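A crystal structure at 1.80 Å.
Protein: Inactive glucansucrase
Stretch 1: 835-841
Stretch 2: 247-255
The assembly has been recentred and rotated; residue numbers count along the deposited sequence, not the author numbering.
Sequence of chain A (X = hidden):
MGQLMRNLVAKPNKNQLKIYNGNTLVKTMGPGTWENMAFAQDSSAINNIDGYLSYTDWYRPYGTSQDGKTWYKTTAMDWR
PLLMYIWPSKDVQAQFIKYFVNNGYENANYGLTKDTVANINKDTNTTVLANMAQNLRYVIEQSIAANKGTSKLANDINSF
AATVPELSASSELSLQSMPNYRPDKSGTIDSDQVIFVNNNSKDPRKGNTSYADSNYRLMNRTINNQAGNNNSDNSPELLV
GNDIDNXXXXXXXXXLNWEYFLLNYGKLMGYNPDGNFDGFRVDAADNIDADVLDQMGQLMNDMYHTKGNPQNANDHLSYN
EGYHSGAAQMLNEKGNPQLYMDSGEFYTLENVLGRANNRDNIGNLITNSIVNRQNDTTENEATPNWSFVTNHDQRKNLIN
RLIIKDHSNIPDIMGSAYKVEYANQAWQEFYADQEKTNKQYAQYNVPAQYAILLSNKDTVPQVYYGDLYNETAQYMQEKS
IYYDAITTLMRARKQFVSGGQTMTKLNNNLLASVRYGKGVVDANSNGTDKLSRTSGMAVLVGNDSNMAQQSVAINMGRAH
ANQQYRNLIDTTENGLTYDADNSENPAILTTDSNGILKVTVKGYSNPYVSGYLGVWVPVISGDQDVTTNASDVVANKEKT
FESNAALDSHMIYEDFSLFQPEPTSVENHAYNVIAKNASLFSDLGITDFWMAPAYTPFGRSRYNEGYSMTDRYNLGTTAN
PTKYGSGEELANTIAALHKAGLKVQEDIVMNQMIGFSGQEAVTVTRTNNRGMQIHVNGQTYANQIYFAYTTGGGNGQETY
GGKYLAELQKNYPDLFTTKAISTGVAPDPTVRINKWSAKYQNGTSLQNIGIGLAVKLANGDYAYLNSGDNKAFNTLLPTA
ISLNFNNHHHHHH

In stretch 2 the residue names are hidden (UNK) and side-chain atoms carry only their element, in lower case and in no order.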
# COMPACT_ATOMS: atom_id res chain seq x y z
N LYS A 835 4.87 20.60 7.85
CA LYS A 835 4.60 19.60 8.87
C LYS A 835 3.16 19.14 8.74
O LYS A 835 2.27 19.97 8.64
CB LYS A 835 4.79 20.25 10.24
CG LYS A 835 4.59 19.31 11.42
CD LYS A 835 5.00 19.94 12.76
CE LYS A 835 6.51 19.94 13.01
NZ LYS A 835 7.25 18.69 12.60
N TRP A 836 2.94 17.82 8.72
CA TRP A 836 1.58 17.26 8.65
C TRP A 836 0.93 17.32 10.03
O TRP A 836 1.60 17.19 11.04
CB TRP A 836 1.59 15.80 8.13
CG TRP A 836 2.09 15.69 6.72
CD1 TRP A 836 3.37 15.40 6.32
CD2 TRP A 836 1.35 15.93 5.52
NE1 TRP A 836 3.46 15.45 4.95
CE2 TRP A 836 2.23 15.76 4.43
CE3 TRP A 836 0.01 16.27 5.27
CZ2 TRP A 836 1.82 15.90 3.10
CZ3 TRP A 836 -0.41 16.42 3.94
CH2 TRP A 836 0.50 16.24 2.87
N SER A 837 -0.38 17.55 10.05
CA SER A 837 -1.18 17.47 11.26
C SER A 837 -2.64 17.18 10.87
O SER A 837 -2.94 17.07 9.67
CB SER A 837 -1.06 18.77 12.07
OG SER A 837 -1.75 19.83 11.45
N ALA A 838 -3.53 17.06 11.85
CA ALA A 838 -4.90 16.57 11.63
C ALA A 838 -5.72 17.42 10.67
O ALA A 838 -6.58 16.89 9.95
CB ALA A 838 -5.64 16.42 12.94
N LYS A 839 -5.46 18.73 10.64
CA LYS A 839 -6.20 19.62 9.75
C LYS A 839 -6.08 19.23 8.27
O LYS A 839 -6.95 19.59 7.49
CB LYS A 839 -5.82 21.08 9.96
CG LYS A 839 -4.45 21.50 9.47
CD LYS A 839 -4.17 22.94 9.88
CE LYS A 839 -2.86 23.44 9.30
NZ LYS A 839 -2.50 24.78 9.85
N TYR A 840 -5.02 18.50 7.91
CA TYR A 840 -4.81 18.00 6.55
C TYR A 840 -5.20 16.52 6.35
O TYR A 840 -4.83 15.91 5.32
CB TYR A 840 -3.34 18.19 6.14
CG TYR A 840 -2.90 19.63 6.04
CD1 TYR A 840 -3.64 20.57 5.32
CD2 TYR A 840 -1.72 20.06 6.66
CE1 TYR A 840 -3.24 21.88 5.24
CE2 TYR A 840 -1.31 21.38 6.58
CZ TYR A 840 -2.07 22.29 5.86
OH TYR A 840 -1.68 23.60 5.77
N GLN A 841 -5.95 15.95 7.30
CA GLN A 841 -6.26 14.51 7.34
C GLN A 841 -7.76 14.26 7.52
O GLN A 841 -8.44 15.03 8.22
CB GLN A 841 -5.48 13.85 8.48
CG GLN A 841 -3.97 13.94 8.30
CD GLN A 841 -3.18 13.49 9.52
OE1 GLN A 841 -3.63 12.69 10.34
NE2 GLN A 841 -1.96 14.00 9.62
N UNK A 247 -8.87 16.36 -0.84
CA UNK A 247 -9.79 17.43 -1.27
C UNK A 247 -9.33 18.83 -0.81
O UNK A 247 -9.86 19.83 -1.27
o UNK A 247 -11.27 17.46 0.66
c UNK A 247 -11.19 17.18 -0.73
N UNK A 248 -8.36 18.90 0.11
CA UNK A 248 -7.90 20.20 0.62
C UNK A 248 -7.02 20.88 -0.44
O UNK A 248 -6.01 20.30 -0.84
c UNK A 248 -7.13 20.01 1.94
o UNK A 248 -6.06 22.16 1.91
c UNK A 248 -6.70 21.33 2.57
n UNK A 248 -7.07 21.55 3.83
N UNK A 249 -7.39 22.10 -0.89
CA UNK A 249 -6.58 22.77 -1.94
C UNK A 249 -5.10 22.96 -1.62
O UNK A 249 -4.28 22.93 -2.54
c UNK A 249 -8.66 23.91 -1.65
c UNK A 249 -8.57 22.90 -0.54
c UNK A 249 -7.27 24.13 -2.11
N UNK A 250 -4.76 23.14 -0.34
CA UNK A 250 -3.34 23.23 0.08
C UNK A 250 -2.63 21.88 -0.09
O UNK A 250 -1.48 21.83 -0.56
c UNK A 250 -3.19 23.79 1.53
c UNK A 250 -1.72 23.81 1.95
c UNK A 250 -3.78 25.20 1.64
N UNK A 251 -3.31 20.80 0.27
CA UNK A 251 -2.77 19.46 0.05
C UNK A 251 -2.61 19.19 -1.46
O UNK A 251 -1.60 18.59 -1.89
c UNK A 251 -3.64 18.57 2.23
c UNK A 251 -3.65 18.38 0.72
c UNK A 251 -3.15 16.97 0.38
N UNK A 252 -3.56 19.65 -2.26
CA UNK A 252 -3.50 19.42 -3.71
C UNK A 252 -2.27 20.12 -4.31
O UNK A 252 -1.58 19.53 -5.14
o UNK A 252 -7.35 20.39 -5.42
n UNK A 252 -8.28 18.54 -4.55
c UNK A 252 -7.26 19.37 -4.73
c UNK A 252 -5.97 18.99 -4.04
c UNK A 252 -4.79 19.87 -4.40
N UNK A 253 -1.98 21.34 -3.84
CA UNK A 253 -0.76 22.03 -4.25
C UNK A 253 0.49 21.29 -3.78
O UNK A 253 1.46 21.15 -4.53
c UNK A 253 -0.76 23.47 -3.76
N UNK A 254 0.48 20.78 -2.55
CA UNK A 254 1.62 19.98 -2.04
C UNK A 254 1.89 18.70 -2.86
O UNK A 254 3.06 18.33 -3.05
c UNK A 254 2.45 18.68 0.09
o UNK A 254 4.27 20.18 -0.41
c UNK A 254 3.93 19.02 -0.09
o UNK A 254 4.76 18.09 0.09
c UNK A 254 1.47 19.68 -0.53
N UNK A 255 0.85 18.04 -3.37
CA UNK A 255 1.05 16.86 -4.25
C UNK A 255 1.80 17.24 -5.53
O UNK A 255 2.69 16.50 -5.97
c UNK A 255 -0.95 15.54 -3.40
n UNK A 255 -2.27 15.51 -3.43
c UNK A 255 -0.28 16.18 -4.60
o UNK A 255 -0.28 15.08 -2.46
O HOH W 1 -8.51 19.59 5.19

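Position 247 carries two side-chain atoms, a carbon followed by an oxygen, and reaches nothing on stretch 1. A single hydroxyl on CB defines Ser-247, with chi1 at 74° (p).

At position 248 the side chain has two carbons, the second bearing one oxygen and one nitrogen. Four heavy atoms ending in a planar fork would suit aspartate or asparagine by shape; the nitrogen makes it an amide, and the residue is Asn-248. Its amide does two jobs. OD1 accepts from the backbone N of position 250 at 2.8 Å and, weakly, from the backbone N of position 251 at 3.5 Å, capping the helix that follows. ND2 points to stretch 1, lying 3.9 Å from Tyr-840 CD1 at the edge of that ring. It is too far from Lys-839 O for a direct bond, at 4.2 Å, but a water spans the gap, accepting from Asn-248 ND2 and donating to Lys-839 O, each at 2.8 Å.

Position 249 has three carbons that close a ring onto the backbone N, which identifies Pro-249. It makes no contact with stretch 1. Its nitrogen has no hydrogen to give, a loss that costs little in the first turn of a helix.

Position 250 shows one carbon carrying two more, a beta-branched, wholly apolar side chain. One of its terminal carbons lies 3.8 Å from Tyr-840 OH. This is Val-250, chi1 177° (t), and the atom concerned is CG1, which is also 4.1 Å from Tyr-840 CE1.

The same three-carbon fork recurs at position 251, whose CA is 7.0 Å from the CA of Tyr-840. One branch approaches both aromatic rings of stretch 1. The residue is Val-251: its CG2 sits 3.7 Å from Tyr-840 CD1 and 4.2 Å from Trp-836 CZ3, in the latter case at the ring edge.

Position 252 has three carbons in a row, the third carrying an oxygen and a nitrogen, so it is Gln-252. The side chain is out of reach of stretch 1.

A lone carbon at position 253 gives Ala-253, also remote from stretch 1.

Position 254 again has three carbons in a row, but the third bears two oxygens: a carboxylate, Glu-254. Its contact with stretch 1 is through the aliphatic part, CG lying 4.1 Å from Trp-836 CZ2, while both carboxylate oxygens are hydrogen-bonded elsewhere in the structure.

Position 255 has two carbons, the second with one oxygen and one nitrogen, and is Asn-255. The nearest approach of its side chain to stretch 1 is Asn-255 OD1 to Trp-836 CH2, at 5.5 Å.

The contact buries 263 Å² in total and contains no direct hydrogen bond. The CA-to-CB bonds of Tyr-840 and Trp-836 point sideways, but the ends of both side chains come nearer to the helix, where Val-251 meets both, Val-250 meets the tyrosine and Glu-254 the tryptophan. At the helix start, Asn-248 joins the cap to the water bridge, adding a polar link beside this packing.

Stretch 2, residues 247-255: SNPVVQAEN
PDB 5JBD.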